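Local coordinates for putative uncharacterized protein (Pseudomonas phage 201phi2-1, PDB 3R4V) that is a phage tubulin-like protein of unknown function whose nucleotide-binding fold holds guanosine-5'-diphosphate, at residues 2-13 and 78-89. Numbering follows the deposited sequence. Where two conformers were deposited one is given.
With GDP (guanosine-5'-diphosphate), chain B.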
# COMPACT_ATOMS: atom_id res chain seq x y z
N PRO A 2 -6.17 -18.92 -13.65
CA PRO A 2 -5.62 -17.79 -12.89
C PRO A 2 -4.11 -17.95 -12.68
O PRO A 2 -3.64 -19.08 -12.56
CB PRO A 2 -6.33 -17.91 -11.53
CG PRO A 2 -7.50 -18.80 -11.77
CD PRO A 2 -7.06 -19.75 -12.84
N VAL A 3 -3.39 -16.84 -12.66
CA VAL A 3 -1.96 -16.86 -12.34
C VAL A 3 -1.79 -16.96 -10.82
O VAL A 3 -2.76 -16.79 -10.09
CB VAL A 3 -1.25 -15.61 -12.87
CG1 VAL A 3 -1.24 -15.61 -14.40
CG2 VAL A 3 -1.92 -14.35 -12.35
N LYS A 4 -0.57 -17.24 -10.36
CA LYS A 4 -0.33 -17.39 -8.93
C LYS A 4 -0.50 -16.05 -8.21
O LYS A 4 -1.12 -15.97 -7.14
CB LYS A 4 1.09 -17.92 -8.66
CG LYS A 4 1.35 -19.35 -9.08
CD LYS A 4 2.70 -19.82 -8.53
CE LYS A 4 3.22 -21.06 -9.25
NZ LYS A 4 2.32 -22.23 -9.10
N VAL A 5 0.06 -15.00 -8.79
CA VAL A 5 -0.00 -13.69 -8.17
C VAL A 5 0.10 -12.61 -9.24
O VAL A 5 0.85 -12.74 -10.21
CB VAL A 5 1.13 -13.50 -7.12
CG1 VAL A 5 2.49 -13.57 -7.78
CG2 VAL A 5 0.98 -12.18 -6.37
N CYS A 6 -0.70 -11.57 -9.05
CA CYS A 6 -0.64 -10.40 -9.89
C CYS A 6 -0.23 -9.20 -9.03
O CYS A 6 -0.81 -8.95 -7.97
CB CYS A 6 -2.01 -10.18 -10.54
SG CYS A 6 -2.15 -8.66 -11.44
N LEU A 7 0.80 -8.48 -9.48
CA LEU A 7 1.30 -7.33 -8.73
C LEU A 7 0.86 -6.04 -9.41
O LEU A 7 1.10 -5.83 -10.61
CB LEU A 7 2.82 -7.37 -8.62
CG LEU A 7 3.39 -8.58 -7.88
CD1 LEU A 7 3.64 -9.72 -8.87
CD2 LEU A 7 4.67 -8.21 -7.18
N ILE A 8 0.25 -5.15 -8.63
CA ILE A 8 -0.31 -3.92 -9.16
C ILE A 8 0.35 -2.71 -8.49
O ILE A 8 0.42 -2.64 -7.26
CB ILE A 8 -1.81 -3.89 -8.90
CG1 ILE A 8 -2.49 -5.06 -9.61
CG2 ILE A 8 -2.40 -2.55 -9.33
CD1 ILE A 8 -3.83 -5.43 -9.04
N PHE A 9 0.83 -1.77 -9.31
CA PHE A 9 1.51 -0.57 -8.82
C PHE A 9 0.83 0.66 -9.38
O PHE A 9 0.47 0.69 -10.55
CB PHE A 9 2.98 -0.56 -9.27
CG PHE A 9 3.78 -1.69 -8.71
CD1 PHE A 9 4.44 -1.55 -7.50
CD2 PHE A 9 3.80 -2.91 -9.36
CE1 PHE A 9 5.15 -2.60 -6.95
CE2 PHE A 9 4.51 -3.97 -8.82
CZ PHE A 9 5.19 -3.81 -7.62
N ALA A 10 0.69 1.68 -8.54
CA ALA A 10 -0.04 2.88 -8.95
C ALA A 10 0.66 4.15 -8.52
O ALA A 10 1.23 4.22 -7.43
CB ALA A 10 -1.44 2.86 -8.39
N GLY A 11 0.64 5.15 -9.40
CA GLY A 11 1.21 6.45 -9.10
C GLY A 11 2.72 6.40 -9.23
O GLY A 11 3.30 5.34 -9.49
N GLY A 12 3.37 7.54 -9.04
CA GLY A 12 4.82 7.61 -9.12
C GLY A 12 5.57 6.65 -8.21
O GLY A 12 6.49 5.96 -8.64
N THR A 13 5.16 6.60 -6.94
CA THR A 13 5.85 5.75 -5.97
C THR A 13 5.74 4.29 -6.38
O THR A 13 6.73 3.56 -6.33
CB THR A 13 5.30 5.95 -4.56
OG1 THR A 13 5.62 7.26 -4.11
CG2 THR A 13 5.91 4.94 -3.62
N ILE A 78 -6.23 -6.61 -16.03
CA ILE A 78 -5.67 -7.31 -14.88
C ILE A 78 -6.24 -8.72 -14.82
O ILE A 78 -7.42 -8.91 -14.55
CB ILE A 78 -5.93 -6.56 -13.55
CG1 ILE A 78 -5.34 -5.15 -13.62
CG2 ILE A 78 -5.37 -7.34 -12.36
CD1 ILE A 78 -5.73 -4.24 -12.44
N PRO A 79 -5.40 -9.72 -15.09
CA PRO A 79 -5.85 -11.12 -15.15
C PRO A 79 -6.41 -11.59 -13.82
O PRO A 79 -6.06 -11.04 -12.78
CB PRO A 79 -4.56 -11.89 -15.45
CG PRO A 79 -3.58 -10.88 -15.93
CD PRO A 79 -3.94 -9.60 -15.27
N GLU A 80 -7.26 -12.61 -13.85
CA GLU A 80 -7.68 -13.29 -12.63
C GLU A 80 -6.46 -13.95 -12.01
O GLU A 80 -5.69 -14.62 -12.70
CB GLU A 80 -8.74 -14.35 -12.93
CG GLU A 80 -10.07 -13.79 -13.42
CD GLU A 80 -10.83 -13.01 -12.35
OE1 GLU A 80 -10.69 -13.34 -11.15
OE2 GLU A 80 -11.56 -12.06 -12.71
N ALA A 81 -6.27 -13.76 -10.71
CA ALA A 81 -5.15 -14.38 -10.02
C ALA A 81 -5.56 -14.92 -8.67
O ALA A 81 -6.55 -14.49 -8.08
CB ALA A 81 -4.00 -13.39 -9.88
N ASP A 82 -4.78 -15.88 -8.17
CA ASP A 82 -5.02 -16.46 -6.85
C ASP A 82 -4.67 -15.51 -5.71
O ASP A 82 -5.14 -15.68 -4.58
CB ASP A 82 -4.25 -17.77 -6.69
CG ASP A 82 -4.82 -18.89 -7.54
OD1 ASP A 82 -6.04 -18.87 -7.81
OD2 ASP A 82 -4.05 -19.80 -7.93
N PHE A 83 -3.83 -14.51 -5.99
CA PHE A 83 -3.46 -13.54 -4.98
C PHE A 83 -3.03 -12.26 -5.67
O PHE A 83 -2.54 -12.30 -6.80
CB PHE A 83 -2.31 -14.10 -4.12
CG PHE A 83 -2.07 -13.35 -2.84
CD1 PHE A 83 -2.77 -13.67 -1.68
CD2 PHE A 83 -1.13 -12.34 -2.78
CE1 PHE A 83 -2.54 -12.98 -0.49
CE2 PHE A 83 -0.90 -11.65 -1.60
CZ PHE A 83 -1.59 -11.97 -0.45
N TYR A 84 -3.24 -11.11 -5.03
CA TYR A 84 -2.76 -9.85 -5.61
C TYR A 84 -1.94 -9.07 -4.60
O TYR A 84 -2.14 -9.16 -3.40
CB TYR A 84 -3.92 -8.96 -6.08
CG TYR A 84 -4.92 -9.63 -7.02
CD1 TYR A 84 -4.92 -9.35 -8.39
CD2 TYR A 84 -5.86 -10.53 -6.53
CE1 TYR A 84 -5.85 -9.95 -9.25
CE2 TYR A 84 -6.78 -11.13 -7.38
CZ TYR A 84 -6.76 -10.84 -8.73
OH TYR A 84 -7.69 -11.44 -9.56
N ILE A 85 -1.02 -8.26 -5.11
CA ILE A 85 -0.31 -7.32 -4.26
C ILE A 85 -0.51 -5.94 -4.87
O ILE A 85 -0.30 -5.77 -6.08
CB ILE A 85 1.18 -7.66 -4.22
CG1 ILE A 85 1.37 -9.08 -3.66
CG2 ILE A 85 1.97 -6.62 -3.42
CD1 ILE A 85 2.78 -9.63 -3.79
N VAL A 86 -0.91 -4.96 -4.06
CA VAL A 86 -1.12 -3.60 -4.56
C VAL A 86 -0.16 -2.63 -3.87
O VAL A 86 0.07 -2.74 -2.68
CB VAL A 86 -2.53 -3.13 -4.25
CG1 VAL A 86 -2.82 -1.84 -5.03
CG2 VAL A 86 -3.53 -4.21 -4.61
N CYS A 87 0.40 -1.67 -4.61
CA CYS A 87 1.44 -0.82 -4.04
C CYS A 87 1.36 0.62 -4.55
O CYS A 87 1.33 0.86 -5.75
CB CYS A 87 2.83 -1.41 -4.35
SG CYS A 87 4.22 -0.36 -3.86
N TYR A 88 1.32 1.56 -3.63
CA TYR A 88 1.23 2.97 -4.00
C TYR A 88 1.50 3.86 -2.79
O TYR A 88 1.51 3.38 -1.66
CB TYR A 88 -0.17 3.26 -4.56
CG TYR A 88 -1.30 2.84 -3.63
CD1 TYR A 88 -1.86 3.76 -2.76
CD2 TYR A 88 -1.81 1.54 -3.64
CE1 TYR A 88 -2.92 3.39 -1.90
CE2 TYR A 88 -2.87 1.18 -2.79
CZ TYR A 88 -3.41 2.11 -1.93
OH TYR A 88 -4.44 1.75 -1.08
N SER A 89 1.71 5.15 -3.04
CA SER A 89 1.82 6.14 -1.98
C SER A 89 0.45 6.63 -1.52
O SER A 89 -0.43 6.88 -2.35
CB SER A 89 2.67 7.34 -2.44
OG SER A 89 2.84 8.28 -1.38
PB GDP B . 1.36 10.24 -7.31
O1B GDP B . 2.03 9.96 -8.63
O2B GDP B . 0.68 8.98 -6.85
O3B GDP B . 0.36 11.39 -7.46
O3A GDP B . 2.44 10.73 -6.24
PA GDP B . 3.86 10.04 -5.94
O1A GDP B . 4.84 10.18 -7.10
O2A GDP B . 3.69 8.61 -5.53
O5' GDP B . 4.35 10.95 -4.74
C5' GDP B . 3.55 11.11 -3.56
C4' GDP B . 4.45 11.43 -2.36
O4' GDP B . 5.19 10.25 -2.00
C3' GDP B . 5.50 12.48 -2.65
O3' GDP B . 5.01 13.78 -2.30
C2' GDP B . 6.65 12.08 -1.76
O2' GDP B . 6.44 12.55 -0.43
C1' GDP B . 6.55 10.57 -1.68
N9 GDP B . 7.35 9.88 -2.72
C8 GDP B . 7.51 10.24 -4.01
N7 GDP B . 8.27 9.33 -4.68
C5 GDP B . 8.58 8.34 -3.80
C6 GDP B . 9.33 7.07 -3.84
O6 GDP B . 9.88 6.68 -4.89
N1 GDP B . 9.40 6.35 -2.70
C2 GDP B . 8.81 6.75 -1.56
N2 GDP B . 8.90 5.98 -0.44
N3 GDP B . 8.10 7.90 -1.46
C4 GDP B . 7.95 8.71 -2.53
O HOH W 1 1.85 6.31 -5.66
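Strands 6-10 and 84-89 run parallel, their axes 4.7 Å apart and 14° from aligned: C6 N bonds F83 O, C6 O accepts I85 N, I8 N gives to I85 O (2.7 Å), I8 O takes C87 N, and A10 N reaches C87 O. Ahead of the strands, V3 bonds E80 O and D82 N through its backbone.

On one face, the C6 side chain lies among I78, A81 and Y84. In the conformer given, SG meets I78 CG2 at 3.6 Å, while CB stays by Y84 CD1 (3.7 Å). A81 CB sits 3.9 Å above the Y84 ring plane, and A81 N donates to Y84 OH; R109 also bonds this hydroxyl, so two donors hold the ring's hydroxyl end. The I8 and I78 side chains cross at about a right angle, CD1 to CD1, and I8 CD1 also touches Y84 CD1.

The two strands are central neighbours in the six-stranded parallel part of the sheet, the Rossmann-like nucleotide-binding domain of the tubulin type, flanked by strands 28-32 and 113-119.

On the other face, I85 CD1 touches both V5 CG2 and L7 CD2, with helix 161-178 packed over I85. Farther along, C87 CB approaches F9 CD1 at 3.5 Å, and C87 SG stands 4.9 Å from the F9 ring centroid in an oblique sulfur-aromatic contact.

At the C-terminal ends of the strands, T13 OG1, in helix 11-18, touches S89 CB, and both residues grip the nucleotide: T13 bonds GDP O2A through N and OG1, S89 OG bonds O4', and G12 N meets O1B almost straight (174°). A water accepting from S89 N is shared with A10 O and GDP O2A.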